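Local coordinates for protein Sex comb on midleg CG9495-PA (PDB 1PK1) that probably acts as a Polycomb-group repressor whose SAM domain, the part in this structure, mediates protein-protein association, at residues 38-42 / 43-47; 15-19 / 20-24; 55-58 / 59-63. The protein carries 2 engineered substitutions. All coordinates share one frame; numbering follows the deposited sequence.

Interaction 1: 38-42 / 43-47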
loop_
_atom_site.group_PDB
_atom_site.type_symbol
_atom_site.label_atom_id
_atom_site.label_comp_id
_atom_site.label_asym_id
_atom_site.label_seq_id
_atom_site.Cartn_x
_atom_site.Cartn_y
_atom_site.Cartn_z
ATOM N N ASP B 38 8.532 -11.168 8.479
ATOM C CA ASP B 38 9.775 -11.879 8.209
ATOM C C ASP B 38 10.576 -11.238 7.080
ATOM O O ASP B 38 11.798 -11.364 7.033
ATOM C CB ASP B 38 9.494 -13.348 7.880
ATOM C CG ASP B 38 9.011 -14.131 9.086
ATOM O OD1 ASP B 38 9.233 -13.670 10.225
ATOM O OD2 ASP B 38 8.424 -15.216 8.893
ATOM N N LEU B 39 9.889 -10.548 6.177
ATOM C CA LEU B 39 10.568 -9.880 5.072
ATOM C C LEU B 39 11.381 -8.733 5.668
ATOM O O LEU B 39 12.506 -8.458 5.240
ATOM C CB LEU B 39 9.535 -9.358 4.068
ATOM C CG LEU B 39 9.980 -8.789 2.722
ATOM C CD1 LEU B 39 10.943 -9.742 2.010
ATOM C CD2 LEU B 39 8.732 -8.553 1.873
ATOM N N PHE B 40 10.812 -8.064 6.666
ATOM C CA PHE B 40 11.511 -6.974 7.330
ATOM C C PHE B 40 12.727 -7.515 8.071
ATOM O O PHE B 40 13.769 -6.861 8.131
ATOM C CB PHE B 40 10.574 -6.237 8.289
ATOM C CG PHE B 40 9.766 -5.166 7.622
ATOM C CD1 PHE B 40 8.891 -5.484 6.588
ATOM C CD2 PHE B 40 9.925 -3.832 7.984
ATOM C CE1 PHE B 40 8.189 -4.488 5.914
ATOM C CE2 PHE B 40 9.230 -2.824 7.320
ATOM C CZ PHE B 40 8.361 -3.151 6.281
ATOM N N ARG B 41 12.602 -8.718 8.622
ATOM C CA ARG B 41 13.725 -9.339 9.318
ATOM C C ARG B 41 14.800 -9.705 8.294
ATOM O O ARG B 41 15.988 -9.442 8.504
ATOM C CB ARG B 41 13.263 -10.595 10.067
ATOM C CG ARG B 41 12.223 -10.300 11.130
ATOM C CD ARG B 41 11.954 -11.490 12.043
ATOM N NE ARG B 41 11.059 -11.121 13.142
ATOM C CZ ARG B 41 9.742 -10.983 13.028
ATOM N NH1 ARG B 41 9.140 -11.190 11.866
ATOM N NH2 ARG B 41 9.024 -10.618 14.080
ATOM N N LYS B 42 14.365 -10.295 7.183
ATOM C CA LYS B 42 15.256 -10.707 6.096
ATOM C C LYS B 42 16.066 -9.523 5.563
ATOM O O LYS B 42 17.273 -9.636 5.331
ATOM C CB LYS B 42 14.424 -11.318 4.960
ATOM C CG LYS B 42 15.201 -11.721 3.708
ATOM C CD LYS B 42 16.010 -12.988 3.906
ATOM C CE LYS B 42 16.542 -13.497 2.570
ATOM N NZ LYS B 42 17.434 -14.672 2.742
ATOM N N HIS B 43 15.403 -8.384 5.377
ATOM C CA HIS B 43 16.072 -7.195 4.862
ATOM C C HIS B 43 16.722 -6.338 5.941
ATOM O O HIS B 43 17.295 -5.281 5.648
ATOM C CB HIS B 43 15.083 -6.381 4.020
ATOM C CG HIS B 43 14.812 -6.996 2.684
ATOM N ND1 HIS B 43 15.562 -6.701 1.563
ATOM C CD2 HIS B 43 13.947 -7.969 2.310
ATOM C CE1 HIS B 43 15.173 -7.467 0.561
ATOM N NE2 HIS B 43 14.194 -8.246 0.987
ATOM N N GLU B 44 16.646 -6.815 7.182
ATOM C CA GLU B 44 17.241 -6.136 8.329
ATOM C C GLU B 44 16.807 -4.681 8.393
ATOM O O GLU B 44 17.632 -3.772 8.488
ATOM C CB GLU B 44 18.769 -6.239 8.248
ATOM C CG GLU B 44 19.283 -7.658 8.445
ATOM C CD GLU B 44 20.716 -7.855 7.962
ATOM O OE1 GLU B 44 21.465 -6.863 7.845
ATOM O OE2 GLU B 44 21.089 -9.016 7.708
ATOM N N ILE B 45 15.496 -4.470 8.368
ATOM C CA ILE B 45 14.951 -3.124 8.404
ATOM C C ILE B 45 14.852 -2.597 9.831
ATOM O O ILE B 45 13.868 -2.835 10.530
ATOM C CB ILE B 45 13.552 -3.085 7.726
ATOM C CG1 ILE B 45 13.658 -3.618 6.292
ATOM C CG2 ILE B 45 13.012 -1.656 7.690
ATOM C CD1 ILE B 45 14.636 -2.859 5.411
ATOM N N ASP B 46 15.898 -1.905 10.271
ATOM C CA ASP B 46 15.892 -1.323 11.600
ATOM C C ASP B 46 15.396 0.108 11.439
ATOM O O ASP B 46 14.980 0.499 10.347
ATOM C CB ASP B 46 17.299 -1.356 12.211
ATOM C CG ASP B 46 18.288 -0.472 11.473
ATOM O OD1 ASP B 46 18.073 -0.166 10.283
ATOM O OD2 ASP B 46 19.304 -0.098 12.091
ATOM N N GLY B 47 15.425 0.876 12.523
ATOM C CA GLY B 47 14.966 2.254 12.471
ATOM C C GLY B 47 15.560 3.074 11.341
ATOM O O GLY B 47 14.830 3.695 10.573
#
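L39 and H43 stand one helical turn apart, their side chains parallel in direction and side by side. CD1 of L39 comes to 3.5 Å from CD2 of H43 and also nears NE2, so this leucine branch runs along the CD2–NE2 side of the imidazole. The L39 carbonyl serves the same residue: its O accepts from H43 N at 2.9 Å and lies in the plane of the H43 ring, at the edge, 3.3 Å from CD2.

F40 comes next. Its O takes I45 N at 3.0 Å in a nearly straight bond (175° at the hydrogen), in the carbonyl plane, while its ring atom CD2 lies 3.7 Å from CB of I45. CG2 of I45, set anti to the isoleucine's own N, completes the contact against CD2 and CE2 of that ring. V22 and I23 of helix 19-29 also touch F40.

R41 gives its O to E44 N at 3.0 Å, with the donor well above the carbonyl plane. Its NH1 forms a salt bridge with OD1 of D38 at 3.0 Å, and its NE forms another with E20. K42, the last residue of helix 37-42, sends its chain, bent at chi2, past the start of H43.

The phi of E44 is positive (52°), and the bonds from E44 N and I45 N reach back into the last turn: helix 37-42 ends in a Schellman motif.

Interaction 2: 15-19 / 20-24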
loop_
_atom_site.group_PDB
_atom_site.type_symbol
_atom_site.label_atom_id
_atom_site.label_comp_id
_atom_site.label_asym_id
_atom_site.label_seq_id
_atom_site.Cartn_x
_atom_site.Cartn_y
_atom_site.Cartn_z
ATOM N N ILE B 15 14.515 6.613 14.689
ATOM C CA ILE B 15 15.868 6.431 14.167
ATOM C C ILE B 15 16.732 5.439 14.954
ATOM O O ILE B 15 17.675 4.868 14.407
ATOM C CB ILE B 15 16.626 7.778 14.080
ATOM C CG1 ILE B 15 17.971 7.568 13.374
ATOM C CG2 ILE B 15 16.833 8.352 15.477
ATOM C CD1 ILE B 15 18.811 8.821 13.227
ATOM N N ASP B 16 16.406 5.229 16.225
ATOM C CA ASP B 16 17.172 4.311 17.065
ATOM C C ASP B 16 16.481 2.968 17.267
ATOM O O ASP B 16 16.888 2.169 18.112
ATOM C CB ASP B 16 17.437 4.952 18.431
ATOM C CG ASP B 16 18.183 6.264 18.323
ATOM O OD1 ASP B 16 19.264 6.285 17.699
ATOM O OD2 ASP B 16 17.692 7.276 18.868
ATOM N N TRP B 17 15.435 2.714 16.489
ATOM C CA TRP B 17 14.697 1.466 16.607
ATOM C C TRP B 17 15.450 0.257 16.082
ATOM O O TRP B 17 16.203 0.351 15.119
ATOM C CB TRP B 17 13.367 1.563 15.864
ATOM C CG TRP B 17 12.356 2.444 16.525
ATOM C CD1 TRP B 17 12.461 3.048 17.743
ATOM C CD2 TRP B 17 11.064 2.785 16.015
ATOM N NE1 TRP B 17 11.310 3.745 18.028
ATOM C CE2 TRP B 17 10.435 3.599 16.983
ATOM C CE3 TRP B 17 10.373 2.477 14.835
ATOM C CZ2 TRP B 17 9.147 4.113 16.805
ATOM C CZ3 TRP B 17 9.092 2.987 14.658
ATOM C CH2 TRP B 17 8.492 3.796 15.641
ATOM N N THR B 18 15.232 -0.881 16.731
ATOM C CA THR B 18 15.846 -2.135 16.320
ATOM C C THR B 18 14.900 -2.716 15.279
ATOM O O THR B 18 13.806 -2.189 15.079
ATOM C CB THR B 18 15.918 -3.134 17.480
ATOM O OG1 THR B 18 14.588 -3.470 17.896
ATOM C CG2 THR B 18 16.687 -2.535 18.659
ATOM N N ILE B 19 15.317 -3.794 14.623
ATOM C CA ILE B 19 14.476 -4.444 13.631
ATOM C C ILE B 19 13.150 -4.880 14.265
ATOM O O ILE B 19 12.081 -4.687 13.683
ATOM C CB ILE B 19 15.187 -5.687 13.033
ATOM C CG1 ILE B 19 16.403 -5.243 12.209
ATOM C CG2 ILE B 19 14.203 -6.499 12.195
ATOM C CD1 ILE B 19 17.316 -6.388 11.774
ATOM N N GLU B 20 13.206 -5.460 15.462
ATOM C CA GLU B 20 11.974 -5.898 16.109
ATOM C C GLU B 20 11.058 -4.728 16.478
ATOM O O GLU B 20 9.835 -4.850 16.408
ATOM C CB GLU B 20 12.282 -6.739 17.350
ATOM C CG GLU B 20 12.858 -8.119 17.035
ATOM C CD GLU B 20 12.049 -8.871 15.981
ATOM O OE1 GLU B 20 10.800 -8.834 16.033
ATOM O OE2 GLU B 20 12.665 -9.510 15.104
ATOM N N GLU B 21 11.646 -3.602 16.863
ATOM C CA GLU B 21 10.852 -2.426 17.214
ATOM C C GLU B 21 10.134 -1.889 15.977
ATOM O O GLU B 21 9.001 -1.422 16.070
ATOM C CB GLU B 21 11.733 -1.341 17.831
ATOM C CG GLU B 21 12.227 -1.696 19.242
ATOM C CD GLU B 21 13.066 -0.599 19.866
ATOM O OE1 GLU B 21 14.079 -0.200 19.255
ATOM O OE2 GLU B 21 12.713 -0.134 20.973
ATOM N N VAL B 22 10.798 -1.951 14.826
ATOM C CA VAL B 22 10.192 -1.495 13.571
ATOM C C VAL B 22 9.021 -2.409 13.217
ATOM O O VAL B 22 7.952 -1.948 12.795
ATOM C CB VAL B 22 11.212 -1.524 12.404
ATOM C CG1 VAL B 22 10.493 -1.375 11.068
ATOM C CG2 VAL B 22 12.227 -0.399 12.575
ATOM N N ILE B 23 9.224 -3.711 13.379
ATOM C CA ILE B 23 8.173 -4.667 13.078
ATOM C C ILE B 23 6.990 -4.485 14.026
ATOM O O ILE B 23 5.839 -4.584 13.611
ATOM C CB ILE B 23 8.712 -6.108 13.156
ATOM C CG1 ILE B 23 9.721 -6.316 12.018
ATOM C CG2 ILE B 23 7.559 -7.109 13.073
ATOM C CD1 ILE B 23 10.367 -7.686 11.984
ATOM N N GLN B 24 7.275 -4.214 15.294
ATOM C CA GLN B 24 6.214 -3.994 16.276
ATOM C C GLN B 24 5.410 -2.744 15.900
ATOM O O GLN B 24 4.188 -2.717 16.049
ATOM C CB GLN B 24 6.809 -3.831 17.677
ATOM C CG GLN B 24 5.800 -3.408 18.742
ATOM C CD GLN B 24 4.715 -4.444 18.982
ATOM O OE1 GLN B 24 3.721 -4.171 19.660
ATOM N NE2 GLN B 24 4.901 -5.642 18.435
HETATM O O HOH W 1 15.750 1.170 20.623
#
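The side chains of T18 and E21 reach past each other, each to the other's backbone. OG1 of T18 sits between its own N and carbonyl carbon (chi1 63°), and from there accepts from E21 N at 3.1 Å. In the reverse direction, the E21 chain runs extended beyond CG and brings OE1 to T18 N at 2.9 Å, using the lone pair anti to its other oxygen; the angle at the hydrogen is 152°. The same arrangement brings OG1 of T18 to 3.2 Å from CG of E21. These reciprocal bonds define a capping box at the start of helix 19-29, T18 being the N-cap residue. OE1 has a second donor, a water that also donates to D16 O, which ties the preceding loop to the box. With an alanine at E21, T18 N would probably lose its acceptor within the box and the water its anchor on the helix, leaving the loop less firmly set.

W17 lies aslant E21, its ring plane 57° from that of the carboxylate, and CB of W17 meets CB of E21 at 3.9 Å. The backbone O of E21 lies over one face of the indole, offset toward the rim, whereas V22 crosses W17 at about a right angle and presents CG2 near the ring plane, at the edge, 4.1 Å from CE3. NE1 of W17 is hydrogen-bonded to S12 O.

I19 and I23, one turn apart, point the same way, CG2 of I19 lying 4.0 Å from CD1 of I23, and I23 N donates to I19 O at 3.0 Å.

Interaction 3: 55-58 / 59-63. Engineered in segment 55-58: R57 (natural residue Met).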
loop_
_atom_site.group_PDB
_atom_site.type_symbol
_atom_site.label_atom_id
_atom_site.label_comp_id
_atom_site.label_asym_id
_atom_site.label_seq_id
_atom_site.Cartn_x
_atom_site.Cartn_y
_atom_site.Cartn_z
ATOM N N SER B 55 8.477 3.268 -1.822
ATOM C CA SER B 55 7.743 2.253 -2.573
ATOM C C SER B 55 8.566 1.554 -3.651
ATOM O O SER B 55 8.482 0.334 -3.808
ATOM C CB SER B 55 6.466 2.855 -3.184
ATOM O OG SER B 55 6.751 3.889 -4.105
ATOM N N GLU B 56 9.367 2.314 -4.389
ATOM C CA GLU B 56 10.190 1.720 -5.437
ATOM C C GLU B 56 11.135 0.660 -4.877
ATOM O O GLU B 56 11.245 -0.435 -5.433
ATOM C CB GLU B 56 10.999 2.799 -6.157
ATOM C CG GLU B 56 10.158 3.752 -6.987
ATOM C CD GLU B 56 9.362 3.039 -8.061
ATOM O OE1 GLU B 56 9.973 2.293 -8.857
ATOM O OE2 GLU B 56 8.128 3.226 -8.112
ATOM N N ARG B 57 11.819 0.991 -3.785
ATOM C CA ARG B 57 12.749 0.059 -3.149
ATOM C C ARG B 57 12.002 -1.156 -2.598
ATOM O O ARG B 57 12.486 -2.282 -2.676
ATOM C CB ARG B 57 13.490 0.737 -1.994
ATOM C CG ARG B 57 14.241 2.014 -2.337
ATOM C CD ARG B 57 15.606 1.752 -2.944
ATOM N NE ARG B 57 16.585 2.734 -2.479
ATOM C CZ ARG B 57 16.473 4.051 -2.636
ATOM N NH1 ARG B 57 15.419 4.565 -3.256
ATOM N NH2 ARG B 57 17.411 4.860 -2.159
ATOM N N MET B 58 10.832 -0.925 -2.011
ATOM C CA MET B 58 10.054 -2.034 -1.469
ATOM C C MET B 58 9.574 -2.981 -2.557
ATOM O O MET B 58 9.583 -4.192 -2.382
ATOM C CB MET B 58 8.851 -1.512 -0.670
ATOM C CG MET B 58 9.222 -0.962 0.695
ATOM S SD MET B 58 7.782 -0.620 1.737
ATOM C CE MET B 58 7.452 1.053 1.286
ATOM N N MET B 59 9.160 -2.437 -3.692
ATOM C CA MET B 59 8.670 -3.282 -4.769
ATOM C C MET B 59 9.803 -3.975 -5.504
ATOM O O MET B 59 9.750 -5.172 -5.759
ATOM C CB MET B 59 7.842 -2.458 -5.756
ATOM C CG MET B 59 6.558 -1.903 -5.160
ATOM S SD MET B 59 5.505 -1.146 -6.412
ATOM C CE MET B 59 6.438 0.356 -6.768
ATOM N N LYS B 60 10.839 -3.216 -5.821
ATOM C CA LYS B 60 11.974 -3.749 -6.560
ATOM C C LYS B 60 12.896 -4.661 -5.762
ATOM O O LYS B 60 13.323 -5.701 -6.263
ATOM C CB LYS B 60 12.794 -2.588 -7.123
ATOM C CG LYS B 60 13.976 -2.995 -7.986
ATOM C CD LYS B 60 13.534 -3.449 -9.350
ATOM C CE LYS B 60 14.716 -3.522 -10.305
ATOM N NZ LYS B 60 14.234 -3.840 -11.668
ATOM N N TYR B 61 13.198 -4.282 -4.522
ATOM C CA TYR B 61 14.132 -5.061 -3.715
ATOM C C TYR B 61 13.542 -6.002 -2.668
ATOM O O TYR B 61 14.139 -7.032 -2.358
ATOM C CB TYR B 61 15.127 -4.103 -3.056
ATOM C CG TYR B 61 15.825 -3.200 -4.052
ATOM C CD1 TYR B 61 16.204 -1.907 -3.700
ATOM C CD2 TYR B 61 16.109 -3.641 -5.348
ATOM C CE1 TYR B 61 16.848 -1.070 -4.611
ATOM C CE2 TYR B 61 16.755 -2.808 -6.267
ATOM C CZ TYR B 61 17.118 -1.531 -5.891
ATOM O OH TYR B 61 17.744 -0.702 -6.797
ATOM N N MET B 62 12.380 -5.669 -2.121
ATOM C CA MET B 62 11.779 -6.539 -1.113
ATOM C C MET B 62 10.664 -7.405 -1.693
ATOM O O MET B 62 10.138 -8.284 -1.015
ATOM C CB MET B 62 11.238 -5.705 0.050
ATOM C CG MET B 62 12.318 -4.966 0.820
ATOM S SD MET B 62 11.681 -3.898 2.129
ATOM C CE MET B 62 11.085 -5.122 3.320
ATOM N N GLY B 63 10.299 -7.143 -2.942
ATOM C CA GLY B 63 9.259 -7.926 -3.589
ATOM C C GLY B 63 7.849 -7.667 -3.090
ATOM O O GLY B 63 6.947 -8.478 -3.311
#
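The carbonyl oxygen of R57 receives two amides: Y61 N at 2.8 Å, with an angle of 150° at the hydrogen, and M62 N, a weak bond at 3.4 Å. M62 N is shared, since it also makes a weak bond to M58 O, which shows the regular pattern loosening at this end of the helix. One residue earlier the i to i+4 bonding is regular, K60 N reaching E56 O at 2.8 Å.

R57, an engineered substitution for methionine, lies alongside Y61 and points the same way. It is the aliphatic part that touches: CD of R57 is 3.5 Å from CE1 of Y61, and the guanidinium is turned 80° to the ring. M58 and M62 likewise run side by side, CG of M58 lying 4.1 Å from SD of M62; helix 66-79 packs on M58, while L39, F40 and H43 meet M62. M59 folds back at chi3 (-72°), bringing its CE to 3.6 Å from OE2 of E56, while its CG passes close to S55 O.

G63 then leaves helical geometry: a glycine of positive phi just past a helix C-terminus is a common way for a helix to end, here helix 55-61 of the helical SAM fold.

How the interactions relate
From the N terminus the three contacts come in series, none nested in or crossing another. Interaction 2 turns the leading loop into helix 19-29; interaction 1 ends helix 37-42 and leads to helix 47-51; interaction 3 spans helix 55-61 and its exit. Interactions 1 and 2 join directly: G47 N lies 2.8 Å from W17 O, a probable hydrogen bond, and CG of R41 packs on CD1 of I23. Interactions 1 and 3 meet by packing, CD2 of L39 lying 3.2 Å from M62 O. Interactions 2 and 3, with nearest atoms about 9 Å apart, lie on opposite sides of the chain's centre, and 38-47 bridges them.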